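Local coordinates for glycosylation Associate Protein 2 (Streptococcus agalactiae serotype V, PDB 6OYC) that probably takes part, within the Gap123 complex, in the glycosylation and accessory Sec secretion of a serine-rich surface adhesin, at residues Met319-Met324 / Arg508-Asp513; Gln364-Gly369 / Ser504-Met509. All blocks are in the same frame, centred on the assembly; numbering follows the deposited sequence.

Contact 1: residues Met319-Met324 / Arg508-Asp513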
ATOM      1  N   MET B 319      -9.113 -14.629  -8.478  1.00 47.00           N
ATOM      2  CA  MET B 319      -8.411 -15.896  -8.611  1.00 49.54           C
ATOM      3  C   MET B 319      -8.703 -16.867  -7.479  1.00 53.06           C
ATOM      4  O   MET B 319      -8.196 -17.992  -7.525  1.00 52.69           O
ATOM      5  CB  MET B 319      -6.908 -15.645  -8.683  1.00 52.88           C
ATOM      6  CG  MET B 319      -6.533 -14.528  -9.627  1.00 55.44           C
ATOM      7  SD  MET B 319      -6.127 -15.160 -11.254  1.00 65.52           S
ATOM      8  CE  MET B 319      -6.132 -13.653 -12.244  1.00 52.45           C
ATOM      9  N   LYS B 320      -9.459 -16.447  -6.459  1.00 48.62           N
ATOM     10  CA  LYS B 320      -9.860 -17.312  -5.348  1.00 49.17           C
ATOM     11  C   LYS B 320      -8.659 -18.034  -4.736  1.00 49.61           C
ATOM     12  O   LYS B 320      -8.782 -19.107  -4.139  1.00 49.60           O
ATOM     13  CB  LYS B 320     -10.950 -18.296  -5.792  1.00 51.65           C
ATOM     14  CG  LYS B 320     -12.178 -17.611  -6.413  1.00 54.73           C
ATOM     15  CD  LYS B 320     -13.031 -16.892  -5.350  1.00 61.34           C
ATOM     16  CE  LYS B 320     -14.526 -16.905  -5.694  1.00 75.04           C
ATOM     17  NZ  LYS B 320     -15.395 -17.370  -4.554  1.00 78.20           N
ATOM     18  N   THR B 321      -7.489 -17.438  -4.869  1.00 46.83           N
ATOM     19  CA  THR B 321      -6.251 -17.933  -4.300  1.00 48.32           C
ATOM     20  C   THR B 321      -5.749 -16.963  -3.227  1.00 45.81           C
ATOM     21  O   THR B 321      -6.127 -15.786  -3.225  1.00 44.09           O
ATOM     22  CB  THR B 321      -5.210 -18.091  -5.423  1.00 52.20           C
ATOM     23  OG1 THR B 321      -4.059 -18.800  -4.947  1.00 55.22           O
ATOM     24  CG2 THR B 321      -4.783 -16.728  -5.954  1.00 42.99           C
ATOM     25  N   PRO B 322      -4.937 -17.422  -2.272  1.00 46.21           N
ATOM     26  CA  PRO B 322      -4.323 -16.472  -1.332  1.00 42.95           C
ATOM     27  C   PRO B 322      -3.440 -15.503  -2.091  1.00 43.17           C
ATOM     28  O   PRO B 322      -2.746 -15.891  -3.036  1.00 43.87           O
ATOM     29  CB  PRO B 322      -3.501 -17.360  -0.392  1.00 42.53           C
ATOM     30  CG  PRO B 322      -4.074 -18.747  -0.566  1.00 43.43           C
ATOM     31  CD  PRO B 322      -4.609 -18.823  -1.956  1.00 42.90           C
ATOM     32  N   PHE B 323      -3.473 -14.228  -1.686  1.00 41.05           N
ATOM     33  CA  PHE B 323      -2.782 -13.221  -2.481  1.00 36.68           C
ATOM     34  C   PHE B 323      -2.234 -12.077  -1.637  1.00 39.82           C
ATOM     35  O   PHE B 323      -2.722 -11.763  -0.544  1.00 34.41           O
ATOM     36  CB  PHE B 323      -3.681 -12.671  -3.599  1.00 38.35           C
ATOM     37  CG  PHE B 323      -4.820 -11.793  -3.136  1.00 37.37           C
ATOM     38  CD1 PHE B 323      -6.035 -12.346  -2.775  1.00 32.71           C
ATOM     39  CD2 PHE B 323      -4.689 -10.398  -3.134  1.00 40.81           C
ATOM     40  CE1 PHE B 323      -7.102 -11.549  -2.390  1.00 38.28           C
ATOM     41  CE2 PHE B 323      -5.753  -9.576  -2.754  1.00 33.79           C
ATOM     42  CZ  PHE B 323      -6.962 -10.149  -2.375  1.00 42.26           C
ATOM     43  N   MET B 324      -1.198 -11.460  -2.181  1.00 37.67           N
ATOM     44  CA  MET B 324      -0.516 -10.339  -1.569  1.00 40.65           C
ATOM     45  C   MET B 324      -0.389  -9.245  -2.615  1.00 39.69           C
ATOM     46  O   MET B 324      -0.128  -9.533  -3.789  1.00 38.25           O
ATOM     47  CB  MET B 324       0.854 -10.762  -1.052  1.00 40.64           C
ATOM     48  CG  MET B 324       1.512  -9.802  -0.098  1.00 37.08           C
ATOM     49  SD  MET B 324       3.047 -10.538   0.508  1.00 43.98           S
ATOM     50  CE  MET B 324       3.859  -9.128   1.269  1.00 39.10           C
ATOM     51  N   ARG B 508      -4.825 -20.555 -16.302  1.00 72.97           N
ATOM     52  CA  ARG B 508      -4.322 -21.811 -16.845  1.00 73.33           C
ATOM     53  C   ARG B 508      -3.219 -22.402 -15.979  1.00 69.93           C
ATOM     54  O   ARG B 508      -3.023 -23.621 -15.984  1.00 71.72           O
ATOM     55  CB  ARG B 508      -3.821 -21.606 -18.275  1.00 76.34           C
ATOM     56  CG  ARG B 508      -2.315 -21.405 -18.375  1.00 80.02           C
ATOM     57  CD  ARG B 508      -1.792 -21.670 -19.777  1.00 88.41           C
ATOM     58  NE  ARG B 508      -0.374 -22.035 -19.768  1.00 99.93           N
ATOM     59  CZ  ARG B 508       0.084 -23.246 -20.073  1.00 95.97           C
ATOM     60  NH1 ARG B 508      -0.764 -24.211 -20.418  1.00 94.11           N
ATOM     61  NH2 ARG B 508       1.389 -23.495 -20.036  1.00 94.13           N
ATOM     62  N   MET B 509      -2.509 -21.580 -15.221  1.00 67.60           N
ATOM     63  CA  MET B 509      -1.463 -22.128 -14.372  1.00 67.82           C
ATOM     64  C   MET B 509      -1.996 -22.605 -13.024  1.00 68.69           C
ATOM     65  O   MET B 509      -1.511 -23.609 -12.490  1.00 65.79           O
ATOM     66  CB  MET B 509      -0.367 -21.094 -14.167  1.00 66.18           C
ATOM     67  CG  MET B 509       0.853 -21.682 -13.515  1.00 72.26           C
ATOM     68  SD  MET B 509       1.632 -20.429 -12.522  1.00 84.28           S
ATOM     69  CE  MET B 509       0.594 -20.581 -11.073  1.00 69.30           C
ATOM     70  N   LEU B 510      -2.971 -21.893 -12.450  1.00 70.11           N
ATOM     71  CA  LEU B 510      -3.633 -22.398 -11.253  1.00 67.18           C
ATOM     72  C   LEU B 510      -4.236 -23.780 -11.506  1.00 65.20           C
ATOM     73  O   LEU B 510      -4.251 -24.627 -10.606  1.00 65.24           O
ATOM     74  CB  LEU B 510      -4.709 -21.408 -10.788  1.00 66.34           C
ATOM     75  CG  LEU B 510      -4.285 -19.998 -10.344  1.00 64.67           C
ATOM     76  CD1 LEU B 510      -5.504 -19.163 -10.057  1.00 60.14           C
ATOM     77  CD2 LEU B 510      -3.375 -20.019  -9.129  1.00 57.73           C
ATOM     78  N   SER B 511      -4.701 -24.036 -12.730  1.00 63.31           N
ATOM     79  CA  SER B 511      -5.253 -25.347 -13.053  1.00 67.69           C
ATOM     80  C   SER B 511      -4.157 -26.392 -13.202  1.00 65.44           C
ATOM     81  O   SER B 511      -4.220 -27.465 -12.591  1.00 61.76           O
ATOM     82  CB  SER B 511      -6.081 -25.273 -14.328  1.00 66.64           C
ATOM     83  OG  SER B 511      -6.804 -26.474 -14.497  1.00 73.08           O
ATOM     84  N   ASN B 512      -3.135 -26.085 -14.005  1.00 62.60           N
ATOM     85  CA  ASN B 512      -2.115 -27.073 -14.339  1.00 60.22           C
ATOM     86  C   ASN B 512      -1.315 -27.506 -13.118  1.00 62.50           C
ATOM     87  O   ASN B 512      -0.994 -28.691 -12.969  1.00 63.09           O
ATOM     88  CB  ASN B 512      -1.169 -26.507 -15.402  1.00 63.82           C
ATOM     89  CG  ASN B 512      -1.814 -26.390 -16.761  1.00 60.26           C
ATOM     90  OD1 ASN B 512      -2.885 -26.946 -17.010  1.00 61.02           O
ATOM     91  ND2 ASN B 512      -1.168 -25.658 -17.653  1.00 64.68           N
ATOM     92  N   ASP B 513      -0.958 -26.563 -12.242  1.00 58.61           N
ATOM     93  CA  ASP B 513       0.054 -26.823 -11.226  1.00 57.24           C
ATOM     94  C   ASP B 513      -0.484 -26.882  -9.806  1.00 54.39           C
ATOM     95  O   ASP B 513       0.266 -27.265  -8.902  1.00 59.97           O
ATOM     96  CB  ASP B 513       1.170 -25.761 -11.285  1.00 61.35           C
ATOM     97  CG  ASP B 513       1.733 -25.556 -12.695  1.00 65.74           C
ATOM     98  OD1 ASP B 513       1.375 -26.323 -13.606  1.00 68.08           O
ATOM     99  OD2 ASP B 513       2.532 -24.613 -12.897  1.00 64.87           O
TER

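Contact 2: residues Gln364-Gly369 / Ser504-Met509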
ATOM      1  N   GLN B 364       5.499 -22.886  -3.748  1.00 55.25           N
ATOM      2  CA  GLN B 364       4.081 -22.568  -3.720  1.00 53.53           C
ATOM      3  C   GLN B 364       3.850 -21.054  -3.770  1.00 56.54           C
ATOM      4  O   GLN B 364       2.824 -20.551  -3.301  1.00 54.45           O
ATOM      5  CB  GLN B 364       3.438 -23.222  -2.497  1.00 58.34           C
ATOM      6  CG  GLN B 364       3.645 -24.752  -2.483  1.00 52.61           C
ATOM      7  CD  GLN B 364       3.288 -25.424  -1.164  1.00 58.52           C
ATOM      8  OE1 GLN B 364       3.930 -25.197  -0.136  1.00 55.31           O
ATOM      9  NE2 GLN B 364       2.268 -26.282  -1.198  1.00 67.59           N
ATOM     10  N   LEU B 365       4.791 -20.323  -4.384  1.00 55.49           N
ATOM     11  CA  LEU B 365       4.772 -18.866  -4.469  1.00 51.69           C
ATOM     12  C   LEU B 365       4.837 -18.403  -5.924  1.00 48.89           C
ATOM     13  O   LEU B 365       5.644 -18.912  -6.707  1.00 52.06           O
ATOM     14  CB  LEU B 365       5.951 -18.273  -3.690  1.00 52.00           C
ATOM     15  CG  LEU B 365       6.284 -16.815  -4.004  1.00 50.05           C
ATOM     16  CD1 LEU B 365       5.138 -15.936  -3.524  1.00 44.34           C
ATOM     17  CD2 LEU B 365       7.608 -16.395  -3.367  1.00 44.06           C
ATOM     18  N   ILE B 366       4.008 -17.419  -6.282  1.00 50.52           N
ATOM     19  CA  ILE B 366       3.986 -16.839  -7.631  1.00 51.50           C
ATOM     20  C   ILE B 366       4.114 -15.323  -7.535  1.00 44.88           C
ATOM     21  O   ILE B 366       3.265 -14.666  -6.917  1.00 45.56           O
ATOM     22  CB  ILE B 366       2.700 -17.203  -8.391  1.00 49.78           C
ATOM     23  CG1 ILE B 366       2.548 -18.723  -8.461  1.00 56.66           C
ATOM     24  CG2 ILE B 366       2.698 -16.563  -9.792  1.00 45.14           C
ATOM     25  CD1 ILE B 366       1.159 -19.136  -8.774  1.00 57.55           C
ATOM     26  N   LEU B 367       5.135 -14.766  -8.184  1.00 43.75           N
ATOM     27  CA  LEU B 367       5.338 -13.322  -8.263  1.00 43.71           C
ATOM     28  C   LEU B 367       4.921 -12.815  -9.638  1.00 44.91           C
ATOM     29  O   LEU B 367       5.196 -13.459 -10.651  1.00 44.53           O
ATOM     30  CB  LEU B 367       6.799 -12.960  -7.990  1.00 39.20           C
ATOM     31  CG  LEU B 367       7.315 -13.480  -6.652  1.00 43.79           C
ATOM     32  CD1 LEU B 367       8.797 -13.229  -6.468  1.00 44.30           C
ATOM     33  CD2 LEU B 367       6.524 -12.877  -5.502  1.00 44.00           C
ATOM     34  N   SER B 368       4.267 -11.652  -9.671  1.00 44.55           N
ATOM     35  CA  SER B 368       3.670 -11.152 -10.904  1.00 43.55           C
ATOM     36  C   SER B 368       3.627  -9.629 -10.912  1.00 43.75           C
ATOM     37  O   SER B 368       3.718  -8.976  -9.868  1.00 42.43           O
ATOM     38  CB  SER B 368       2.255 -11.693 -11.091  1.00 43.08           C
ATOM     39  OG  SER B 368       1.458 -11.384  -9.960  1.00 42.51           O
ATOM     40  N   GLY B 369       3.460  -9.072 -12.109  1.00 45.30           N
ATOM     41  CA  GLY B 369       3.277  -7.639 -12.265  1.00 44.04           C
ATOM     42  C   GLY B 369       3.341  -7.230 -13.722  1.00 48.79           C
ATOM     43  O   GLY B 369       3.673  -8.019 -14.612  1.00 50.07           O
ATOM     44  N   SER B 504      -5.234 -14.839 -18.181  1.00 68.01           N
ATOM     45  CA  SER B 504      -5.289 -16.180 -18.756  1.00 69.61           C
ATOM     46  C   SER B 504      -4.093 -17.010 -18.314  1.00 70.79           C
ATOM     47  O   SER B 504      -4.239 -18.177 -17.926  1.00 70.96           O
ATOM     48  CB  SER B 504      -5.350 -16.103 -20.285  1.00 71.42           C
ATOM     49  OG  SER B 504      -4.809 -17.270 -20.884  1.00 77.08           O
ATOM     50  N   GLN B 505      -2.896 -16.423 -18.373  1.00 63.63           N
ATOM     51  CA  GLN B 505      -1.713 -17.127 -17.903  1.00 64.95           C
ATOM     52  C   GLN B 505      -1.850 -17.531 -16.443  1.00 67.87           C
ATOM     53  O   GLN B 505      -1.355 -18.590 -16.040  1.00 65.86           O
ATOM     54  CB  GLN B 505      -0.483 -16.253 -18.110  1.00 67.82           C
ATOM     55  CG  GLN B 505       0.730 -17.017 -18.566  1.00 72.01           C
ATOM     56  CD  GLN B 505       0.509 -17.752 -19.868  1.00 75.99           C
ATOM     57  OE1 GLN B 505      -0.280 -17.324 -20.714  1.00 79.17           O
ATOM     58  NE2 GLN B 505       1.209 -18.867 -20.038  1.00 75.81           N
ATOM     59  N   TYR B 506      -2.537 -16.714 -15.642  1.00 66.17           N
ATOM     60  CA  TYR B 506      -2.781 -17.072 -14.250  1.00 65.83           C
ATOM     61  C   TYR B 506      -3.748 -18.250 -14.138  1.00 66.94           C
ATOM     62  O   TYR B 506      -3.473 -19.223 -13.425  1.00 63.13           O
ATOM     63  CB  TYR B 506      -3.322 -15.859 -13.484  1.00 64.02           C
ATOM     64  CG  TYR B 506      -2.349 -15.247 -12.498  1.00 60.22           C
ATOM     65  CD1 TYR B 506      -2.013 -15.906 -11.324  1.00 57.45           C
ATOM     66  CD2 TYR B 506      -1.776 -14.000 -12.735  1.00 59.34           C
ATOM     67  CE1 TYR B 506      -1.123 -15.346 -10.413  1.00 57.98           C
ATOM     68  CE2 TYR B 506      -0.879 -13.428 -11.826  1.00 55.37           C
ATOM     69  CZ  TYR B 506      -0.563 -14.104 -10.666  1.00 55.34           C
ATOM     70  OH  TYR B 506       0.318 -13.560  -9.752  1.00 50.12           O
ATOM     71  N   ARG B 507      -4.899 -18.169 -14.819  1.00 66.03           N
ATOM     72  CA  ARG B 507      -5.941 -19.175 -14.625  1.00 70.75           C
ATOM     73  C   ARG B 507      -5.500 -20.534 -15.150  1.00 72.53           C
ATOM     74  O   ARG B 507      -5.749 -21.566 -14.510  1.00 69.40           O
ATOM     75  CB  ARG B 507      -7.245 -18.733 -15.297  1.00 74.45           C
ATOM     76  CG  ARG B 507      -8.275 -18.132 -14.340  1.00 79.36           C
ATOM     77  CD  ARG B 507      -8.600 -19.077 -13.167  1.00 86.04           C
ATOM     78  NE  ARG B 507      -9.767 -18.622 -12.409  1.00 86.30           N
ATOM     79  CZ  ARG B 507     -10.173 -19.146 -11.258  1.00 77.86           C
ATOM     80  NH1 ARG B 507      -9.507 -20.154 -10.712  1.00 76.93           N
ATOM     81  NH2 ARG B 507     -11.247 -18.659 -10.650  1.00 72.01           N
ATOM     82  N   ARG B 508      -4.825 -20.555 -16.302  1.00 72.97           N
ATOM     83  CA  ARG B 508      -4.322 -21.811 -16.845  1.00 73.33           C
ATOM     84  C   ARG B 508      -3.219 -22.402 -15.979  1.00 69.93           C
ATOM     85  O   ARG B 508      -3.023 -23.621 -15.984  1.00 71.72           O
ATOM     86  CB  ARG B 508      -3.821 -21.606 -18.275  1.00 76.34           C
ATOM     87  CG  ARG B 508      -2.315 -21.405 -18.375  1.00 80.02           C
ATOM     88  CD  ARG B 508      -1.792 -21.670 -19.777  1.00 88.41           C
ATOM     89  NE  ARG B 508      -0.374 -22.035 -19.768  1.00 99.93           N
ATOM     90  CZ  ARG B 508       0.084 -23.246 -20.073  1.00 95.97           C
ATOM     91  NH1 ARG B 508      -0.764 -24.211 -20.418  1.00 94.11           N
ATOM     92  NH2 ARG B 508       1.389 -23.495 -20.036  1.00 94.13           N
ATOM     93  N   MET B 509      -2.509 -21.580 -15.221  1.00 67.60           N
ATOM     94  CA  MET B 509      -1.463 -22.128 -14.372  1.00 67.82           C
ATOM     95  C   MET B 509      -1.996 -22.605 -13.024  1.00 68.69           C
ATOM     96  O   MET B 509      -1.511 -23.609 -12.490  1.00 65.79           O
ATOM     97  CB  MET B 509      -0.367 -21.094 -14.167  1.00 66.18           C
ATOM     98  CG  MET B 509       0.853 -21.682 -13.515  1.00 72.26           C
ATOM     99  SD  MET B 509       1.632 -20.429 -12.522  1.00 84.28           S
ATOM    100  CE  MET B 509       0.594 -20.581 -11.073  1.00 69.30           C
TER

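Contact 1: residues Met319-Met324 / Arg508-Asp513
L510 projects from helix 495-514 onto the turn that leads from helix 313-318 into strand 323-327. Its branch CD1 does the closest touching: it lies 4.0 Å from CB of M319 and 3.9 Å from the carbonyl oxygen M319 O, so it rests on the base of the methionine rather than on the thioether. M319 carries CG beside its backbone N (chi1 -46°) and bends at chi2, which takes SD past the leucine toward the preceding turn of the helix. The other branch, CD2, faces T321 more loosely, with OG1 of T321 4.4 Å away. Here the packing is buried, and P296 covers both T321 and L510 while R516 also touches the leucine. The opposite character appears at K320, the residue that leaves helical geometry with positive phi; its exposed side chain runs off to the outside of the turn. Beyond the turn P322 and M324 hydrogen-bond to strand 297-301, which places the segment in the sheet. No hydrogen bond crosses between the two segments, and only about 110 Å² is buried. The chemistry is that of apolar packing: the contact therefore rests on the fit of one leucine against the turn, with no directional bond between the two segments.

Contact 2: residues Gln364-Gly369 / Ser504-Met509
I366 is the first residue of strand 365-370 to meet the helix, its CB directed toward it while that of L367 turns from it. Branch CG2 of I366, anti to the backbone N, lies 3.8 Å from OH of Y506 and 4.1 Å from CE1 of its ring; the isoleucine and the tyrosine run past one another in opposing senses. M509, bent at chi2 and chi3, lies by the CG1 branch, but its end is modelled too close to I366 for the detail of that meeting to be trusted; A388 of the next strand also touches this methionine. L367 faces the other side of the sheet, where L384 packs on it. S368 then carries the polar part. Its OG sits between the backbone N and the carbonyl carbon (chi1 56°), from where it accepts a very short hydrogen bond of 2.5 Å from OH of Y506, meeting the tyrosine ring at its edge and in its plane. The same OG is hydrogen-bonded to O of V299 on the adjoining strand, so the buried hydroxyls are linked to each other and to the sheet backbone. F502 stacks edge-to-face on Y506, one turn earlier in the helix. The segment axes run nearly antiparallel, at 166° and 11.6 Å. G369 begins a GxSxG sequence that probably forms a nucleophile elbow, and this C-terminal helix lying over the parallel part of a mixed sheet is consistent with the alpha/beta-hydrolase fold.

Following the chain from its N terminus, the turn at 319-324 comes first, then strand segment 364-369, and finally helix 495-514, which supplies the second half of both contacts. Contact 1 closes a loop of 183 intervening residues; contact 2 closes one of 134 that is nested inside it, the two loops ending on overlapping parts of the helix and sharing R508 and M509. Their centres lie about 6 Å apart, and SD of M319 packs 3.7 Å from CB of Y506, joining them directly. Together they tie the C-terminal helix to the turn leading into strand 323-327 and to strand 365-370, neighbours of strand 297-301 on its two sides.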